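Local coordinates for kelch-like protein 7 (Homo sapiens, PDB 3II7) that serves as a substrate-specific adapter of a CUL3-RBX1 E3 ubiquitin ligase complex, represented here by its kelch-repeat domain, at residues I15-G20 with C289-V294; E44-A49 with G63-P68; D48-F53 with D93-C98; V57-G62 with K70-Y75. All coordinates share one frame; numbering follows the deposited sequence. Where two conformers were deposited one is given.

Contact 1: I15-G20 with C289-V294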
loop_
_atom_site.group_PDB
_atom_site.type_symbol
_atom_site.label_atom_id
_atom_site.label_comp_id
_atom_site.label_asym_id
_atom_site.label_seq_id
_atom_site.Cartn_x
_atom_site.Cartn_y
_atom_site.Cartn_z
ATOM N N ILE A 15 -11.252 -0.058 7.218
ATOM C CA ILE A 15 -9.865 0.195 6.868
ATOM C C ILE A 15 -9.033 -0.085 8.122
ATOM O O ILE A 15 -9.259 0.525 9.175
ATOM C CB ILE A 15 -9.661 1.618 6.354
ATOM C CG1 ILE A 15 -10.582 1.883 5.156
ATOM C CG2 ILE A 15 -8.161 1.812 5.983
ATOM C CD1 ILE A 15 -10.627 3.319 4.640
ATOM N N ALA A 16 -8.128 -1.041 8.023
ATOM C CA ALA A 16 -7.332 -1.493 9.175
ATOM C C ALA A 16 -5.953 -0.884 9.106
ATOM O O ALA A 16 -5.299 -0.910 8.064
ATOM C CB ALA A 16 -7.232 -2.984 9.182
ATOM N N LEU A 17 -5.516 -0.331 10.236
ATOM C CA LEU A 17 -4.196 0.302 10.347
ATOM C C LEU A 17 -3.396 -0.441 11.401
ATOM O O LEU A 17 -3.906 -0.694 12.504
ATOM C CB LEU A 17 -4.334 1.769 10.710
ATOM C CG LEU A 17 -4.829 2.691 9.573
ATOM C CD1 LEU A 17 -6.269 2.436 9.239
ATOM C CD2 LEU A 17 -4.618 4.152 9.950
ATOM N N PHE A 18 -2.161 -0.810 11.060
ATOM C CA PHE A 18 -1.305 -1.574 11.975
ATOM C C PHE A 18 -0.036 -0.855 12.280
ATOM O O PHE A 18 0.736 -0.535 11.360
ATOM C CB PHE A 18 -0.992 -2.944 11.415
ATOM C CG PHE A 18 -2.223 -3.817 11.209
ATOM C CD1 PHE A 18 -2.930 -3.778 9.991
ATOM C CD2 PHE A 18 -2.689 -4.635 12.229
ATOM C CE1 PHE A 18 -4.049 -4.552 9.797
ATOM C CE2 PHE A 18 -3.810 -5.422 12.045
ATOM C CZ PHE A 18 -4.500 -5.384 10.812
ATOM N N GLY A 19 0.220 -0.630 13.575
ATOM C CA GLY A 19 1.359 0.161 14.008
ATOM C C GLY A 19 2.065 -0.350 15.223
ATOM O O GLY A 19 2.660 0.434 15.949
ATOM N N GLY A 20 2.008 -1.663 15.459
ATOM C CA GLY A 20 2.777 -2.270 16.544
ATOM C C GLY A 20 1.925 -2.741 17.692
ATOM O O GLY A 20 0.749 -3.057 17.519
ATOM N N CYS A 289 2.462 3.393 9.614
ATOM C CA CYS A 289 1.622 2.244 9.793
ATOM C C CYS A 289 1.426 1.509 8.473
ATOM O O CYS A 289 1.672 2.041 7.391
ATOM C CB CYS A 289 0.248 2.676 10.319
ATOM S SG CYS A 289 -0.669 3.769 9.228
ATOM N N LEU A 290 0.998 0.264 8.591
ATOM C CA LEU A 290 0.479 -0.511 7.485
ATOM C C LEU A 290 -1.022 -0.276 7.394
ATOM O O LEU A 290 -1.700 -0.059 8.417
ATOM C CB LEU A 290 0.808 -1.996 7.701
ATOM C CG LEU A 290 2.290 -2.280 7.878
ATOM C CD1 LEU A 290 2.464 -3.750 8.237
ATOM C CD2 LEU A 290 3.015 -1.916 6.589
ATOM N N ILE A 291 -1.533 -0.266 6.170
ATOM C CA ILE A 291 -2.959 0.004 5.935
ATOM C C ILE A 291 -3.522 -0.932 4.858
ATOM O O ILE A 291 -2.843 -1.234 3.848
ATOM C CB ILE A 291 -3.149 1.501 5.506
ATOM C CG1 ILE A 291 -4.658 1.836 5.386
ATOM C CG2 ILE A 291 -2.335 1.828 4.238
ATOM C CD1 ILE A 291 -4.944 3.365 5.231
ATOM N N CYS A 292 -4.747 -1.419 5.074
ATOM C CA CYS A 292 -5.435 -2.204 4.068
ATOM C C CYS A 292 -6.931 -2.159 4.321
ATOM O O CYS A 292 -7.380 -1.806 5.424
ATOM C CB CYS A 292 -4.931 -3.660 4.022
ATOM S SG CYS A 292 -5.261 -4.614 5.481
ATOM N N VAL A 293 -7.699 -2.480 3.295
ATOM C CA VAL A 293 -9.139 -2.592 3.425
ATOM C C VAL A 293 -9.474 -4.031 3.792
ATOM O O VAL A 293 -8.965 -4.984 3.149
ATOM C CB VAL A 293 -9.863 -2.203 2.132
ATOM C CG1 VAL A 293 -11.412 -2.424 2.268
ATOM C CG2 VAL A 293 -9.512 -0.788 1.771
ATOM N N VAL A 294 -10.288 -4.201 4.829
ATOM C CA VAL A 294 -10.764 -5.516 5.232
ATOM C C VAL A 294 -12.276 -5.624 5.032
ATOM O O VAL A 294 -12.995 -4.656 5.169
ATOM C CB VAL A 294 -10.421 -5.843 6.719
ATOM C CG1 VAL A 294 -8.964 -5.628 7.007
ATOM C CG2 VAL A 294 -11.239 -5.053 7.647
#

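Contact 2: E44-A49 with G63-P68. With EDO (1,2-ethanediol), chain P; EDO (1,2-ethanediol), chain G; EDO (1,2-ethanediol), chain H; EDO (1,2-ethanediol), chain M.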
loop_
_atom_site.group_PDB
_atom_site.type_symbol
_atom_site.label_atom_id
_atom_site.label_comp_id
_atom_site.label_asym_id
_atom_site.label_seq_id
_atom_site.Cartn_x
_atom_site.Cartn_y
_atom_site.Cartn_z
ATOM N N GLU A 44 5.504 -6.407 17.829
ATOM C CA GLU A 44 6.107 -5.089 17.779
ATOM C C GLU A 44 6.114 -4.552 16.348
ATOM O O GLU A 44 6.045 -5.323 15.383
ATOM C CB GLU A 44 7.520 -5.151 18.323
ATOM C CG GLU A 44 7.567 -5.441 19.805
ATOM C CD GLU A 44 8.932 -5.184 20.410
ATOM O OE1 GLU A 44 9.948 -5.328 19.691
ATOM O OE2 GLU A 44 8.984 -4.830 21.607
ATOM N N LYS A 45 6.215 -3.232 16.227
ATOM C CA LYS A 45 6.265 -2.557 14.954
ATOM C C LYS A 45 7.389 -3.105 14.101
ATOM O O LYS A 45 8.489 -3.357 14.607
ATOM C CB LYS A 45 6.610 -1.079 15.145
ATOM C CG LYS A 45 5.640 -0.247 15.871
ATOM C CD LYS A 45 6.295 1.083 16.328
ATOM C CE LYS A 45 6.301 2.113 15.234
ATOM N NZ LYS A 45 4.940 2.659 15.051
ATOM N N ARG A 46 7.101 -3.237 12.806
ATOM C CA ARG A 46 8.102 -3.517 11.796
ATOM C C ARG A 46 8.459 -2.236 11.077
ATOM O O ARG A 46 7.580 -1.372 10.848
ATOM C CB ARG A 46 7.551 -4.463 10.745
ATOM C CG ARG A 46 7.185 -5.817 11.236
ATOM C CD ARG A 46 6.880 -6.743 10.098
ATOM N NE ARG A 46 6.393 -8.031 10.574
ATOM C CZ ARG A 46 6.558 -9.202 9.942
ATOM N NH1 ARG A 46 7.222 -9.281 8.793
ATOM N NH2 ARG A 46 6.079 -10.308 10.480
ATOM N N ARG A 47 9.722 -2.115 10.687
ATOM C CA ARG A 47 10.169 -1.033 9.800
ATOM C C ARG A 47 9.987 -1.433 8.341
ATOM O O ARG A 47 10.494 -2.452 7.933
ATOM C CB ARG A 47 11.656 -0.738 10.032
ATOM C CG ARG A 47 12.228 0.359 9.143
ATOM C CD ARG A 47 13.769 0.425 9.206
ATOM N NE ARG A 47 14.232 0.666 10.566
ATOM C CZ ARG A 47 14.730 -0.265 11.395
ATOM N NH1 ARG A 47 14.863 -1.538 11.016
ATOM N NH2 ARG A 47 15.109 0.084 12.619
ATOM N N ASP A 48 9.290 -0.592 7.568
ATOM C CA ASP A 48 9.210 -0.724 6.122
ATOM C C ASP A 48 8.706 -2.104 5.649
ATOM O O ASP A 48 9.286 -2.719 4.769
ATOM C CB ASP A 48 10.565 -0.372 5.503
ATOM C CG ASP A 48 10.934 1.111 5.722
ATOM O OD1 ASP A 48 10.000 1.956 5.757
ATOM O OD2 ASP A 48 12.123 1.396 5.862
ATOM N N ALA A 49 7.641 -2.580 6.279
ATOM C CA ALA A 49 6.958 -3.831 5.845
ATOM C C ALA A 49 5.796 -3.516 4.896
ATOM O O ALA A 49 5.652 -2.376 4.402
ATOM C CB ALA A 49 6.472 -4.619 7.079
ATOM N N GLY A 63 9.949 -6.222 5.851
ATOM C CA GLY A 63 10.395 -5.280 6.824
ATOM C C GLY A 63 11.441 -5.826 7.776
ATOM O O GLY A 63 11.912 -6.975 7.659
ATOM N N SER A 64 11.800 -4.990 8.728
ATOM C CA SER A 64 12.899 -5.294 9.632
ATOM C C SER A 64 12.663 -4.717 11.009
ATOM O O SER A 64 11.824 -3.834 11.194
ATOM C CB SER A 64 14.197 -4.727 9.062
ATOM O OG SER A 64 14.095 -3.316 8.818
ATOM N N GLN A 65 13.425 -5.241 11.970
ATOM C CA GLN A 65 13.579 -4.650 13.279
ATOM C C GLN A 65 15.099 -4.473 13.429
ATOM O O GLN A 65 15.664 -3.649 12.706
ATOM C CB GLN A 65 12.887 -5.513 14.328
ATOM C CG GLN A 65 11.339 -5.330 14.280
ATOM C CD GLN A 65 10.547 -6.585 14.650
ATOM O OE1 GLN A 65 11.109 -7.661 14.784
ATOM N NE2 GLN A 65 9.219 -6.438 14.809
ATOM N N LEU A 66 15.776 -5.247 14.288
ATOM C CA LEU A 66 17.247 -5.236 14.304
ATOM C C LEU A 66 17.804 -5.894 13.020
ATOM O O LEU A 66 18.826 -5.470 12.483
ATOM C CB LEU A 66 17.798 -5.937 15.570
ATOM C CG LEU A 66 17.929 -5.041 16.818
ATOM C CD1 LEU A 66 19.039 -4.001 16.619
ATOM C CD2 LEU A 66 16.597 -4.361 17.186
ATOM N N PHE A 67 17.089 -6.912 12.528
ATOM C CA PHE A 67 17.480 -7.662 11.343
ATOM C C PHE A 67 16.251 -7.797 10.441
ATOM O O PHE A 67 15.130 -7.474 10.864
ATOM C CB PHE A 67 18.018 -9.054 11.750
ATOM C CG PHE A 67 19.195 -9.001 12.723
ATOM C CD1 PHE A 67 20.427 -8.488 12.318
ATOM C CD2 PHE A 67 19.059 -9.456 14.033
ATOM C CE1 PHE A 67 21.521 -8.434 13.214
ATOM C CE2 PHE A 67 20.144 -9.407 14.932
ATOM C CZ PHE A 67 21.370 -8.890 14.513
ATOM N N PRO A 68 16.447 -8.260 9.196
ATOM C CA PRO A 68 15.302 -8.540 8.312
ATOM C C PRO A 68 14.390 -9.621 8.913
ATOM O O PRO A 68 14.886 -10.618 9.450
ATOM C CB PRO A 68 15.973 -9.031 7.022
ATOM C CG PRO A 68 17.368 -8.482 7.096
ATOM C CD PRO A 68 17.731 -8.482 8.504
HETATM C C1 EDO P . 14.586 -10.241 12.766
HETATM O O1 EDO P . 15.488 -11.134 13.432
HETATM C C2 EDO P . 14.165 -9.124 13.709
HETATM O O2 EDO P . 15.316 -8.442 14.258
HETATM C C1 EDO G . 3.504 -2.451 11.844
HETATM O O1 EDO G . 4.469 -3.505 11.811
HETATM C C2 EDO G . 4.010 -1.205 11.121
HETATM O O2 EDO G . 5.186 -0.671 11.781
HETATM C C1 EDO H . 5.402 -0.444 7.620
HETATM O O1 EDO H . 6.365 -1.200 8.346
HETATM C C2 EDO H . 5.907 0.925 7.227
HETATM O O2 EDO H . 5.031 1.452 6.222
HETATM C C1 EDO M . 7.154 -1.319 20.683
HETATM O O1 EDO M . 6.229 -2.051 21.488
HETATM C C2 EDO M . 6.480 -0.808 19.402
HETATM O O2 EDO M . 5.505 -1.725 18.921
HETATM O O HOH W 1 6.967 -7.788 14.808
#

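Contact 3: D48-F53 with D93-C98. With EDO (1,2-ethanediol), chain H.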
loop_
_atom_site.group_PDB
_atom_site.type_symbol
_atom_site.label_atom_id
_atom_site.label_comp_id
_atom_site.label_asym_id
_atom_site.label_seq_id
_atom_site.Cartn_x
_atom_site.Cartn_y
_atom_site.Cartn_z
ATOM N N ASP A 48 9.290 -0.592 7.568
ATOM C CA ASP A 48 9.210 -0.724 6.122
ATOM C C ASP A 48 8.706 -2.104 5.649
ATOM O O ASP A 48 9.286 -2.719 4.769
ATOM C CB ASP A 48 10.565 -0.372 5.503
ATOM C CG ASP A 48 10.934 1.111 5.722
ATOM O OD1 ASP A 48 10.000 1.956 5.757
ATOM O OD2 ASP A 48 12.123 1.396 5.862
ATOM N N ALA A 49 7.641 -2.580 6.279
ATOM C CA ALA A 49 6.958 -3.831 5.845
ATOM C C ALA A 49 5.796 -3.516 4.896
ATOM O O ALA A 49 5.652 -2.376 4.402
ATOM C CB ALA A 49 6.472 -4.619 7.079
ATOM N N ALA A 50 5.008 -4.543 4.595
ATOM C CA ALA A 50 3.824 -4.425 3.751
ATOM C C ALA A 50 2.714 -5.273 4.318
ATOM O O ALA A 50 2.967 -6.195 5.084
ATOM C CB ALA A 50 4.129 -4.864 2.316
ATOM N N CYS A 51 1.473 -4.950 3.946
ATOM C CA CYS A 51 0.346 -5.774 4.374
ATOM C C CYS A 51 -0.620 -6.002 3.230
ATOM O O CYS A 51 -0.573 -5.286 2.226
ATOM C CB CYS A 51 -0.357 -5.182 5.571
ATOM S SG CYS A 51 -1.462 -3.872 5.196
ATOM N N VAL A 52 -1.441 -7.032 3.345
ATOM C CA VAL A 52 -2.400 -7.347 2.309
ATOM C C VAL A 52 -3.530 -8.147 2.942
ATOM O O VAL A 52 -3.301 -8.908 3.872
ATOM C CB VAL A 52 -1.710 -8.142 1.125
ATOM C CG1 VAL A 52 -0.796 -9.254 1.687
ATOM C CG2 VAL A 52 -2.727 -8.712 0.152
ATOM N N PHE A 53 -4.741 -7.942 2.439
ATOM C CA PHE A 53 -5.898 -8.666 2.927
ATOM C C PHE A 53 -6.387 -9.675 1.908
ATOM O O PHE A 53 -6.519 -9.344 0.719
ATOM C CB PHE A 53 -7.015 -7.700 3.251
ATOM C CG PHE A 53 -8.253 -8.360 3.713
ATOM C CD1 PHE A 53 -8.358 -8.825 5.025
ATOM C CD2 PHE A 53 -9.338 -8.522 2.861
ATOM C CE1 PHE A 53 -9.545 -9.423 5.460
ATOM C CE2 PHE A 53 -10.507 -9.143 3.295
ATOM C CZ PHE A 53 -10.613 -9.578 4.576
ATOM N N ASP A 93 12.932 -4.941 2.753
ATOM C CA ASP A 93 12.224 -3.762 3.228
ATOM C C ASP A 93 11.642 -2.995 2.034
ATOM O O ASP A 93 12.180 -3.052 0.942
ATOM C CB ASP A 93 13.207 -2.818 3.947
ATOM C CG ASP A 93 13.624 -3.319 5.347
ATOM O OD1 ASP A 93 13.257 -4.425 5.739
ATOM O OD2 ASP A 93 14.326 -2.563 6.060
ATOM N N SER A 94 10.591 -2.243 2.300
ATOM C CA SER A 94 9.996 -1.296 1.312
ATOM C C SER A 94 9.454 -2.030 0.073
ATOM O O SER A 94 9.384 -1.473 -1.025
ATOM C CB SER A 94 11.011 -0.190 0.951
ATOM O OG SER A 94 11.433 0.501 2.151
ATOM N N LEU A 95 9.090 -3.287 0.275
ATOM C CA LEU A 95 8.385 -4.091 -0.738
ATOM C C LEU A 95 6.911 -3.670 -0.761
ATOM O O LEU A 95 6.441 -2.988 0.148
ATOM C CB LEU A 95 8.526 -5.580 -0.417
ATOM C CG LEU A 95 7.695 -6.187 0.723
ATOM C CD1 LEU A 95 8.036 -7.667 0.827
ATOM C CD2 LEU A 95 7.894 -5.473 2.051
ATOM N N ALA A 96 6.205 -4.054 -1.813
ATOM C CA ALA A 96 4.790 -3.828 -1.926
ATOM C C ALA A 96 4.106 -5.187 -1.999
ATOM O O ALA A 96 4.727 -6.195 -2.340
ATOM C CB ALA A 96 4.472 -2.994 -3.160
ATOM N N ALA A 97 2.830 -5.213 -1.650
ATOM C CA ALA A 97 2.056 -6.449 -1.663
ATOM C C ALA A 97 0.623 -6.216 -2.044
ATOM O O ALA A 97 0.055 -5.150 -1.738
ATOM C CB ALA A 97 2.147 -7.172 -0.286
ATOM N N CYS A 98 0.010 -7.228 -2.668
ATOM C CA CYS A 98 -1.401 -7.231 -2.964
ATOM C C CYS A 98 -1.877 -8.676 -3.112
ATOM O O CYS A 98 -1.063 -9.592 -3.101
ATOM C CB CYS A 98 -1.726 -6.357 -4.177
ATOM S SG CYS A 98 -1.259 -7.065 -5.735
HETATM C C1 EDO H . 5.402 -0.444 7.620
HETATM O O1 EDO H . 6.365 -1.200 8.346
HETATM C C2 EDO H . 5.907 0.925 7.227
HETATM O O2 EDO H . 5.031 1.452 6.222
HETATM O O HOH W 2 14.157 0.065 5.538
HETATM O O HOH W 3 6.931 -1.359 2.320
HETATM O O HOH W 4 -2.566 -4.466 -0.078
#

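Contact 4: V57-G62 with K70-Y75. With EDO (1,2-ethanediol), chain O.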
loop_
_atom_site.group_PDB
_atom_site.type_symbol
_atom_site.label_atom_id
_atom_site.label_comp_id
_atom_site.label_asym_id
_atom_site.label_seq_id
_atom_site.Cartn_x
_atom_site.Cartn_y
_atom_site.Cartn_z
ATOM N N VAL A 57 -8.186 -12.652 6.261
ATOM C CA VAL A 57 -6.852 -12.589 6.866
ATOM C C VAL A 57 -6.052 -11.385 6.365
ATOM O O VAL A 57 -5.931 -11.169 5.131
ATOM C CB VAL A 57 -6.060 -13.887 6.591
ATOM C CG1 VAL A 57 -4.668 -13.836 7.287
ATOM C CG2 VAL A 57 -6.847 -15.109 7.076
ATOM N N VAL A 58 -5.485 -10.623 7.324
ATOM C CA VAL A 58 -4.466 -9.596 7.033
ATOM C C VAL A 58 -3.112 -10.256 7.182
ATOM O O VAL A 58 -2.809 -10.826 8.241
ATOM C CB VAL A 58 -4.530 -8.406 7.977
ATOM C CG1 VAL A 58 -3.394 -7.416 7.664
ATOM C CG2 VAL A 58 -5.916 -7.670 7.914
ATOM N N TYR A 59 -2.314 -10.218 6.109
ATOM C CA TYR A 59 -0.934 -10.723 6.132
ATOM C C TYR A 59 0.013 -9.552 6.253
ATOM O O TYR A 59 -0.078 -8.565 5.460
ATOM C CB TYR A 59 -0.620 -11.488 4.844
ATOM C CG TYR A 59 -1.475 -12.712 4.665
ATOM C CD1 TYR A 59 -1.027 -13.965 5.073
ATOM C CD2 TYR A 59 -2.720 -12.619 4.100
ATOM C CE1 TYR A 59 -1.813 -15.090 4.914
ATOM C CE2 TYR A 59 -3.519 -13.739 3.906
ATOM C CZ TYR A 59 -3.067 -14.977 4.323
ATOM O OH TYR A 59 -3.853 -16.077 4.160
ATOM N N ILE A 60 0.909 -9.637 7.240
ATOM C CA ILE A 60 1.947 -8.626 7.459
ATOM C C ILE A 60 3.275 -9.287 7.156
ATOM O O ILE A 60 3.622 -10.335 7.758
ATOM C CB ILE A 60 1.917 -8.103 8.886
ATOM C CG1 ILE A 60 0.621 -7.323 9.112
ATOM C CG2 ILE A 60 3.158 -7.159 9.169
ATOM C CD1 ILE A 60 0.396 -6.861 10.503
ATOM N N LEU A 61 3.992 -8.732 6.189
ATOM C CA LEU A 61 5.189 -9.399 5.668
ATOM C C LEU A 61 6.306 -8.411 5.324
ATOM O O LEU A 61 6.058 -7.220 5.098
ATOM C CB LEU A 61 4.797 -10.300 4.476
ATOM C CG LEU A 61 4.084 -9.616 3.313
ATOM C CD1 LEU A 61 5.084 -8.945 2.387
ATOM C CD2 LEU A 61 3.238 -10.631 2.563
ATOM N N GLY A 62 7.546 -8.919 5.319
ATOM C CA GLY A 62 8.704 -8.101 5.022
ATOM C C GLY A 62 9.061 -7.157 6.152
ATOM O O GLY A 62 8.552 -7.276 7.298
ATOM N N LYS A 70 11.788 -12.702 8.891
ATOM C CA LYS A 70 11.544 -13.850 8.012
ATOM C C LYS A 70 10.160 -14.477 8.217
ATOM O O LYS A 70 9.765 -15.357 7.471
ATOM C CB LYS A 70 12.629 -14.912 8.241
ATOM C CG LYS A 70 14.054 -14.374 8.053
ATOM C CD LYS A 70 15.068 -15.514 8.051
ATOM C CE LYS A 70 16.492 -14.965 8.078
ATOM N NZ LYS A 70 17.498 -16.027 8.195
ATOM N N ARG A 71 9.444 -14.006 9.231
ATOM C CA ARG A 71 8.130 -14.492 9.566
ATOM C C ARG A 71 7.040 -13.591 8.973
ATOM O O ARG A 71 7.196 -12.377 8.922
ATOM C CB ARG A 71 8.002 -14.430 11.072
ATOM C CG ARG A 71 6.795 -15.066 11.633
ATOM C CD ARG A 71 6.827 -14.957 13.172
ATOM N NE ARG A 71 6.588 -13.595 13.610
ATOM C CZ ARG A 71 7.480 -12.769 14.145
ATOM N NH1 ARG A 71 8.733 -13.156 14.420
ATOM N NH2 ARG A 71 7.108 -11.540 14.444
ATOM N N MET A 72 5.905 -14.201 8.595
ATOM C CA MET A 72 4.695 -13.466 8.152
ATOM C C MET A 72 3.683 -13.587 9.264
ATOM O O MET A 72 3.351 -14.693 9.682
ATOM C CB MET A 72 4.144 -14.127 6.861
ATOM C CG MET A 72 2.869 -13.577 6.317
ATOM S SD MET A 72 2.725 -14.032 4.558
ATOM C CE MET A 72 2.416 -15.785 4.690
ATOM N N ASP A 73 3.218 -12.458 9.771
ATOM C CA ASP A 73 2.207 -12.466 10.839
ATOM C C ASP A 73 0.835 -12.253 10.225
ATOM O O ASP A 73 0.667 -11.409 9.333
ATOM C CB ASP A 73 2.559 -11.433 11.889
ATOM C CG ASP A 73 3.815 -11.789 12.639
ATOM O OD1 ASP A 73 4.027 -13.007 12.933
ATOM O OD2 ASP A 73 4.624 -10.858 12.926
ATOM N N CYS A 74 -0.132 -13.038 10.676
ATOM C CA CYS A 74 -1.436 -13.113 10.022
ATOM C C CYS A 74 -2.513 -12.852 11.044
ATOM O O CYS A 74 -2.531 -13.487 12.121
ATOM C CB CYS A 74 -1.633 -14.478 9.404
ATOM S SG CYS A 74 -0.266 -15.066 8.343
ATOM N N TYR A 75 -3.422 -11.957 10.710
ATOM C CA TYR A 75 -4.524 -11.630 11.601
ATOM C C TYR A 75 -5.834 -12.037 10.971
ATOM O O TYR A 75 -6.218 -11.487 9.922
ATOM C CB TYR A 75 -4.524 -10.156 11.887
ATOM C CG TYR A 75 -5.661 -9.700 12.769
ATOM C CD1 TYR A 75 -5.760 -10.137 14.092
ATOM C CD2 TYR A 75 -6.631 -8.804 12.290
ATOM C CE1 TYR A 75 -6.809 -9.705 14.909
ATOM C CE2 TYR A 75 -7.675 -8.350 13.120
ATOM C CZ TYR A 75 -7.752 -8.808 14.409
ATOM O OH TYR A 75 -8.768 -8.406 15.205
HETATM C C1 EDO O . 12.607 -15.477 12.328
HETATM O O1 EDO O . 12.170 -16.427 11.350
HETATM C C2 EDO O . 11.844 -14.174 12.128
HETATM O O2 EDO O . 12.696 -13.138 11.613
HETATM O O HOH W 5 8.341 -11.308 6.514
#

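Contact 1: I15-G20 with C289-V294
I15 and I291 lie side by side on one face of the sheet, pointing the same way, with I15 CG2 3.6 Å from I291 CG1. I15 turns CG1 to the side opposite its carbonyl carbon (chi1 -56°), and this branch reaches loosely toward V293 CG2. At A16 the strands form a reciprocal pair of backbone hydrogen bonds: A16 N gives to C292 O at 2.8 Å, and C292 N returns to A16 O over a longer 3.1 Å. The methyl of A16, on the other face, packs against V294 CG1 at 3.8 Å. This antiparallel pairing is the closure of the six-bladed kelch beta-propeller: strand 290-295, from the C-terminal end of the domain, becomes the innermost strand of the blade whose other strands, 13-18, 26-30 and 35-38, come from the N-terminal end, so the ring is fastened like Velcro. L17 sets CD2 4.0 Å from C289 SG, while L17 CA lies 3.2 Å from L290 O in a CA-H...O contact. That same carbonyl takes the hydrogen bond from F18 N. The F18 ring, its CG anti to the carbonyl carbon (chi1 -62°), turns its rim toward C292, whose SG stands near the ring plane 4.5 Å from CE1. V58 of strand 57-61 touches both F18 and C292, tying this face to the next blade, and strand 249-254 meets I15 and L17 on the opposite face. F18 O accepts from L290 N, and C289 CB rests 3.4 Å from that same oxygen.

Contact 2: E44-A49 with G63-P68
R47 and S64 form a single antiparallel bridge between two loops: R47 N gives to S64 O at 2.8 Å, and S64 N returns to R47 O. Packing is tightest beside this bridge, where G63, with positive phi (79°) and no side chain, brings its CA to 3.0 Å from R47 O. From the same bridge the R47 side chain meets the second loop with its guanidinium edge. CG starts anti to the backbone N (chi1 179°), and a bend at chi3 turns the chain. NH1 then grips two oxygens, both near the guanidinium plane: Q65 O through a nearly straight 2.8 Å bond on a carbonyl lone pair, and S64 OG at 2.9 Å, the latter for one of two deposited serine conformers. R46 leaves in another direction, its guanidinium held by G62 O, R71 O and the carboxylate of D73. The looser, wetter side belongs to Q65. Its NE2 gives a 3.2 Å bond to K45 O; this oxygen lies in the amide plane, although the nitrogen stands well above the plane of the K45 carbonyl. A water joins the same NE2 to E44 O. Ethanediol molecules, probably from crystallisation, line the first loop; one takes R46 N on O1 and gives O2 to R46 O, and another links R46 O to A49 N through its O1. G63 is the second glycine of the G62-G63 pair, the double glycine that follows the second strand of a kelch blade, here clamped against the loop that enters the same blade.

Contact 3: D48-F53 with D93-C98
D48 and D93 bring the flat groups to this contact, two carboxylates whose OD2 atoms lie 4.5 Å apart. S94 OG sits over one face of the D48 carboxylate, 3.7 Å from its CG, and a water close to the carboxylate plane lies at its edge. This water donates to OD2 of both aspartates, which would ease the repulsion of two like charges; D93 OD2 has a further partner in S64 OG. Beneath the acids the CB atoms of D48 and D93 touch at 3.9 Å. The one direct hydrogen bond between the segments runs from S94 N to D48 O at 2.8 Å and is nearly straight, with the donor tilted from the carbonyl plane. D48 and S94 both have positive phi, so two successive repeats turn into their inner strands in the same way. Farther along, the strands run parallel, 5° apart in direction, but too widely spaced to pair as a sheet. Apolar side chains meet between them: A50 CB approaches L95 CD2 at 3.8 Å and A97 CB at 4.0 Å, and V52, in one of two deposited conformers, has CG2 anti to the backbone N and 3.4 Å from C98 C, with CG1 near A97 CB. Waters span the carbonyls of A49 and L95, and of C51 and A97. Strands 50-54 and 96-100 are the innermost strands of adjacent propeller blades. Strand 50-54 pairs with strand 57-61 and strand 96-100 with strand 103-107, V52 reaches I104 of the latter, and C51 rests on L290 and C292 of strand 290-295.

Contact 4: V57-G62 with K70-Y75
V58 and Y75 pair at one end of an antiparallel ladder between strands 57-61 and 71-76, the two middle strands of a kelch blade. Backbone hydrogen bonds form two reciprocal couples: V58 with Y75, where V58 N reaches Y75 O at 2.8 Å, and I60 with D73, where the return bond from D73 N to I60 O lengthens to 3.0 Å. Past the ladder a water continues the link, accepting from G62 N and donating to R71 O. Sulfur and apolar contacts gather on the face carrying Y59. C74 SG comes 3.5 Å from Y59 CD1, and M72 SD lies 3.8 Å from that same ring carbon, a Met-aromatic contact; both sulfurs stand oblique to the ring. M72 leaves with CG anti to the backbone N (chi1 176°) and lies alongside L61, whose CD2 is 4.0 Å from SD. V57 CG1 covers the rim of one face of the Y59 ring and touches C74 CB at 3.8 Å. The opposite face holds V58, I60, D73 and Y75, the tyrosine ring meeting W82, both aromatic positions familiar in kelch repeats. Polar contacts centre on D73, which also forms a salt bridge with R46 and a hydrogen bond with S84 OG. R71 grips it side-on with two nitrogens, NE to OD1 at 2.7 Å in the guanidinium plane and NH2 to OD2 at 3.0 Å, each oxygen using its syn lone pair.

Contact 1 closes the ring, and the other three are nested within the chain it spans. Strand 50-54 of contact 3 is the neighbour of strand 57-61 of contact 4 in one sheet; the contact centres are 9 Å apart, with V52 O and Y59 N 2.8 Å apart in a probable hydrogen bond. Contact 2 lies in the loops next to that blade and touches both: R46 NH1 lies 2.8 Å from G62 O of contact 4, and S64 OG 2.9 Å from D93 OD2 of contact 3. Contact 1 packs on the same blade through L290 CD1, 3.6 Å from I60 CG2. No substrate is bound; one ethanediol, probably from crystallisation, touches contacts 2 and 3.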